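Local coordinates for protein S12 family peptidase (PDB 3WWX) that probably hydrolyses amide bonds with D-stereospecificity, as a serine hydrolase of the beta-lactamase-like S12 peptidase family, at residues Y49-T55 with G238-S244; T59-L63 with A166-I170. All blocks are in the same frame, centred on the assembly; numbering follows the deposited sequence.

Contact 1: Y49-T55 with G238-S244; sequences YRVGSIT and GEMISDS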
loop_
_atom_site.group_PDB
_atom_site.type_symbol
_atom_site.label_atom_id
_atom_site.label_comp_id
_atom_site.label_asym_id
_atom_site.label_seq_id
_atom_site.Cartn_x
_atom_site.Cartn_y
_atom_site.Cartn_z
ATOM N N TYR A 49 6.043 9.429 -6.687
ATOM C CA TYR A 49 4.695 9.625 -6.182
ATOM C C TYR A 49 4.510 8.910 -4.860
ATOM O O TYR A 49 5.257 7.987 -4.502
ATOM C CB TYR A 49 3.659 9.155 -7.218
ATOM C CG TYR A 49 3.951 7.815 -7.884
ATOM C CD1 TYR A 49 4.674 7.749 -9.056
ATOM C CD2 TYR A 49 3.492 6.630 -7.348
ATOM C CE1 TYR A 49 4.919 6.542 -9.688
ATOM C CE2 TYR A 49 3.754 5.407 -7.960
ATOM C CZ TYR A 49 4.461 5.371 -9.136
ATOM O OH TYR A 49 4.694 4.159 -9.775
ATOM N N ARG A 50 3.515 9.371 -4.119
ATOM C CA ARG A 50 3.103 8.752 -2.874
ATOM C C ARG A 50 2.434 7.433 -3.191
ATOM O O ARG A 50 1.359 7.409 -3.809
ATOM C CB ARG A 50 2.141 9.690 -2.149
ATOM C CG ARG A 50 2.757 11.051 -1.819
ATOM C CD ARG A 50 1.864 11.823 -0.837
ATOM N NE ARG A 50 2.337 13.198 -0.667
ATOM C CZ ARG A 50 3.382 13.539 0.081
ATOM N NH1 ARG A 50 4.024 12.640 0.792
ATOM N NH2 ARG A 50 3.778 14.797 0.131
ATOM N N VAL A 51 3.045 6.320 -2.794
ATOM C CA VAL A 51 2.527 4.999 -3.173
ATOM C C VAL A 51 1.382 4.526 -2.281
ATOM O O VAL A 51 0.805 3.457 -2.514
ATOM C CB VAL A 51 3.639 3.944 -3.214
ATOM C CG1 VAL A 51 4.795 4.431 -4.048
ATOM C CG2 VAL A 51 4.116 3.577 -1.810
ATOM N N GLY A 52 1.035 5.331 -1.287
ATOM C CA GLY A 52 -0.041 4.950 -0.387
ATOM C C GLY A 52 0.098 3.542 0.159
ATOM O O GLY A 52 1.177 3.138 0.579
ATOM N N SER A 53 -1.012 2.811 0.110
ATOM C CA SER A 53 -1.189 1.482 0.683
ATOM C C SER A 53 -0.164 0.429 0.244
ATOM O O SER A 53 -0.002 -0.609 0.895
ATOM C CB SER A 53 -2.600 1.022 0.278
ATOM O OG SER A 53 -3.489 2.146 0.182
ATOM N N ILE A 54 0.508 0.655 -0.881
ATOM C CA ILE A 54 1.610 -0.212 -1.285
ATOM C C ILE A 54 2.671 -0.332 -0.179
ATOM O O ILE A 54 3.364 -1.353 -0.061
ATOM C CB ILE A 54 2.172 0.285 -2.622
ATOM C CG1 ILE A 54 1.263 -0.160 -3.764
ATOM C CG2 ILE A 54 3.612 -0.180 -2.858
ATOM C CD1 ILE A 54 1.495 0.609 -5.054
ATOM N N THR A 55 2.769 0.696 0.660
ATOM C CA THR A 55 3.657 0.659 1.818
ATOM C C THR A 55 3.441 -0.595 2.640
ATOM O O THR A 55 4.386 -1.152 3.215
ATOM C CB THR A 55 3.406 1.881 2.712
ATOM O OG1 THR A 55 3.625 3.093 1.966
ATOM C CG2 THR A 55 4.302 1.882 3.940
ATOM N N GLY A 238 0.877 3.456 4.847
ATOM C CA GLY A 238 0.835 4.163 3.576
ATOM C C GLY A 238 1.724 5.350 3.270
ATOM O O GLY A 238 1.418 6.053 2.311
ATOM N N GLU A 239 2.817 5.580 3.997
ATOM C CA GLU A 239 3.571 6.827 3.837
ATOM C C GLU A 239 4.605 6.878 2.711
ATOM O O GLU A 239 5.122 7.961 2.434
ATOM C CB GLU A 239 4.343 7.142 5.128
ATOM C CG GLU A 239 5.483 6.196 5.468
ATOM C CD GLU A 239 6.351 6.772 6.555
ATOM O OE1 GLU A 239 7.041 7.756 6.256
ATOM O OE2 GLU A 239 6.326 6.225 7.676
ATOM N N MET A 240 4.974 5.737 2.121
ATOM C CA MET A 240 6.177 5.728 1.271
ATOM C C MET A 240 6.036 6.491 -0.045
ATOM O O MET A 240 4.939 6.665 -0.569
ATOM C CB MET A 240 6.654 4.297 1.041
ATOM C CG MET A 240 7.195 3.693 2.325
ATOM S SD MET A 240 7.691 1.976 2.186
ATOM C CE MET A 240 9.009 2.122 0.965
ATOM N N ILE A 241 7.178 6.931 -0.569
ATOM C CA ILE A 241 7.277 7.568 -1.875
ATOM C C ILE A 241 8.193 6.716 -2.728
ATOM O O ILE A 241 9.196 6.218 -2.227
ATOM C CB ILE A 241 7.836 9.008 -1.763
ATOM C CG1 ILE A 241 6.914 9.848 -0.860
ATOM C CG2 ILE A 241 7.979 9.651 -3.148
ATOM C CD1 ILE A 241 7.500 11.232 -0.462
ATOM N N SER A 242 7.843 6.513 -3.998
ATOM C CA SER A 242 8.675 5.718 -4.890
ATOM C C SER A 242 8.432 6.156 -6.333
ATOM O O SER A 242 7.797 7.157 -6.596
ATOM C CB SER A 242 8.395 4.222 -4.686
ATOM O OG SER A 242 9.376 3.418 -5.322
ATOM N N ASP A 243 8.980 5.407 -7.277
ATOM C CA ASP A 243 8.687 5.609 -8.685
ATOM C C ASP A 243 8.308 4.265 -9.310
ATOM O O ASP A 243 8.249 3.228 -8.636
ATOM C CB ASP A 243 9.817 6.335 -9.430
ATOM C CG ASP A 243 11.037 5.471 -9.696
ATOM O OD1 ASP A 243 11.042 4.283 -9.343
ATOM O OD2 ASP A 243 12.012 6.030 -10.253
ATOM N N SER A 244 8.023 4.278 -10.598
ATOM C CA SER A 244 7.486 3.093 -11.255
ATOM C C SER A 244 8.559 2.052 -11.552
ATOM O O SER A 244 8.216 0.926 -11.849
ATOM C CB SER A 244 6.797 3.480 -12.553
ATOM O OG SER A 244 5.796 4.473 -12.336
HETATM O O HOH W 1 3.433 9.853 1.345
HETATM O O HOH W 2 2.425 7.404 0.248
#
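A two-stranded antiparallel sheet, continued by a turn held through side chain and water, joins Tyr49-Thr55 to Gly238-Ser244 deep inside this beta-lactamase-like fold. It illustrates how a short sheet can lead the chain into a turn that probably carries the nucleophile. Tyr49 and Ser242 form the hydrogen-bonded pair, with Tyr49 N to Ser242 O at 2.9 Å and Ser242 N to Tyr49 O at 3.0 Å; Arg50 and Ile241 make the adjoining non-hydrogen-bonded pair. One more backbone bond, Val51 N to Met240 O (2.9 Å), follows before the chains change character. The Tyr49 side chain extends along the partner segment past Ser242, so that its OH meets Ser244 OG at 2.8 Å, while Ser242 O lies over one face of its ring.

Beyond Val51, Gly52 adopts a positive phi that favours glycine, and water 2 takes over from direct backbone pairing: it accepts from Gly52 N and donates to both Gly238 O and Met240 O. Water 1 bridges side chain to backbone, from Arg50 NH1 to Glu239 O, while Arg50 NH2 is hydrogen-bonded to Ser227 O. Thr55 closes the turn: its OG1 accepts from Met240 N (3.0 Å) and donates to Gly52 O (2.8 Å).

Between these fixed points lies Ser53, first residue of the family's Ser-x-x-Lys signature, the nucleophile in relatives and so probably here. Backbone, threonine and water hydrogen bonds hold the turn to Gly238-Ser244, and none uses Ser53 OG, which is hydrogen-bonded to the backbone N of Gly304, a residue lining the octane 1,8-diamine pocket.

Contact 2: T59-L63 with A166-I170; sequences TATVL and AGMVI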
loop_
_atom_site.group_PDB
_atom_site.type_symbol
_atom_site.label_atom_id
_atom_site.label_comp_id
_atom_site.label_asym_id
_atom_site.label_seq_id
_atom_site.Cartn_x
_atom_site.Cartn_y
_atom_site.Cartn_z
ATOM N N THR A 59 5.999 -3.119 4.934
ATOM C CA THR A 59 5.802 -3.409 6.343
ATOM C C THR A 59 5.684 -4.907 6.620
ATOM O O THR A 59 6.344 -5.438 7.541
ATOM C CB THR A 59 4.554 -2.651 6.827
ATOM O OG1 THR A 59 4.777 -1.256 6.605
ATOM C CG2 THR A 59 4.253 -2.912 8.290
ATOM N N ALA A 60 4.873 -5.603 5.819
ATOM C CA ALA A 60 4.716 -7.057 5.975
ATOM C C ALA A 60 6.017 -7.797 5.716
ATOM O O ALA A 60 6.330 -8.760 6.416
ATOM C CB ALA A 60 3.626 -7.582 5.071
ATOM N N THR A 61 6.769 -7.365 4.719
ATOM C CA THR A 61 8.040 -8.020 4.393
ATOM C C THR A 61 8.992 -7.961 5.582
ATOM O O THR A 61 9.631 -8.947 5.917
ATOM C CB THR A 61 8.688 -7.382 3.153
ATOM O OG1 THR A 61 7.838 -7.585 2.018
ATOM C CG2 THR A 61 10.049 -8.028 2.837
ATOM N N VAL A 62 9.068 -6.821 6.237
ATOM C CA VAL A 62 9.948 -6.695 7.403
ATOM C C VAL A 62 9.529 -7.672 8.489
ATOM O O VAL A 62 10.370 -8.362 9.069
ATOM C CB VAL A 62 9.951 -5.264 7.944
ATOM C CG1 VAL A 62 10.650 -5.193 9.298
ATOM C CG2 VAL A 62 10.605 -4.339 6.949
ATOM N N LEU A 63 8.234 -7.761 8.786
ATOM C CA LEU A 63 7.791 -8.662 9.844
ATOM C C LEU A 63 8.051 -10.107 9.481
ATOM O O LEU A 63 8.371 -10.913 10.354
ATOM C CB LEU A 63 6.320 -8.456 10.171
ATOM C CG LEU A 63 6.143 -7.271 11.101
ATOM C CD1 LEU A 63 4.716 -6.792 11.042
ATOM C CD2 LEU A 63 6.519 -7.649 12.537
ATOM N N ALA A 166 1.094 -2.964 13.058
ATOM C CA ALA A 166 2.202 -3.790 12.586
ATOM C C ALA A 166 3.526 -3.018 12.668
ATOM O O ALA A 166 4.565 -3.577 13.047
ATOM C CB ALA A 166 1.931 -4.259 11.181
ATOM N N GLY A 167 3.516 -1.737 12.313
ATOM C CA GLY A 167 4.684 -0.898 12.458
ATOM C C GLY A 167 5.135 -0.801 13.906
ATOM O O GLY A 167 6.328 -0.808 14.199
ATOM N N MET A 168 4.181 -0.675 14.814
ATOM C CA MET A 168 4.512 -0.603 16.233
ATOM C C MET A 168 5.161 -1.913 16.703
ATOM O O MET A 168 6.079 -1.884 17.544
ATOM C CB MET A 168 3.260 -0.276 17.049
ATOM C CG MET A 168 2.785 1.131 16.808
ATOM S SD MET A 168 1.121 1.461 17.437
ATOM C CE MET A 168 1.407 1.347 19.173
ATOM N N VAL A 169 4.722 -3.040 16.158
ATOM C CA VAL A 169 5.314 -4.341 16.516
ATOM C C VAL A 169 6.759 -4.369 16.035
ATOM O O VAL A 169 7.655 -4.821 16.752
ATOM C CB VAL A 169 4.519 -5.512 15.935
ATOM C CG1 VAL A 169 5.246 -6.839 16.152
ATOM C CG2 VAL A 169 3.125 -5.560 16.524
ATOM N N ILE A 170 7.002 -3.882 14.820
ATOM C CA ILE A 170 8.360 -3.838 14.269
ATOM C C ILE A 170 9.251 -3.028 15.201
ATOM O O ILE A 170 10.374 -3.444 15.510
ATOM C CB ILE A 170 8.405 -3.242 12.848
ATOM C CG1 ILE A 170 7.738 -4.180 11.844
ATOM C CG2 ILE A 170 9.855 -2.977 12.418
ATOM C CD1 ILE A 170 7.480 -3.516 10.453
#
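Packing of two helices running in roughly the same sense within the helical part of the serine beta-lactamase-like fold is exemplified by Thr59-Leu63, from helix 55-68, against Ala166-Ile170, from helix 160-174. The local axes approach to 10.0 Å and are inclined at 37°, a separation wide enough for branched aliphatic side chains to fill the gap between the backbones.

Ile170 has the most surface covered by this contact. Its CA-to-CB bond points toward the opposing helix, and its tip lies among residues from successive turns: CD1 is 3.8 Å from Val62 CG1 and 3.7 Å from the backbone oxygen Thr59 O. Further back along the same side chain, CG1 comes within 3.6 Å of Leu63 CG. Leu63, next in buried area, answers from the other helix. Its two methyls separate, CD1 resting 3.8 Å from Ala166 CB and CD2 3.9 Å from Val169 CG1. The small Ala166 thus gives the leucine room one turn before Ile170.

Thr59 shows how a polar residue can take part in an apolar seam. Its OG1 is hydrogen-bonded to Ala236 O, leaving the methyl to join the packing. The spacing of four residues between Thr59 and Leu63, and between Ala166 and Ile170, puts each pair on one side of its helix, where van der Waals contact alone connects the segments. Helix 178-187 closes over the same seam, with Tyr178 touching both Thr59 and Ile170. At the start of the interface the methyl Thr59 CG2 lies 3.9 Å from both Ala166 CB and Ile170 CD1.

How the contacts relate
The two contacts lie with their centres about 16 Å apart and are joined through the chain: Tyr49-Thr55 runs into helix 55-68, which carries Thr59-Leu63. In sequence the order is 49-55, 59-63, 166-170 and 238-244, so contact 2 is nested inside the loop closed by contact 1, and both belong to the same beta-lactamase-like domain. Apart from this continuity along the chain, the two contacts do not touch. The general principle is that one helix can connect different environments: its start follows a short sheet and the Ser53 turn near the ligand pocket, while later turns pack among helices, so one helix runs from the neighbourhood of the pocket into the helical region.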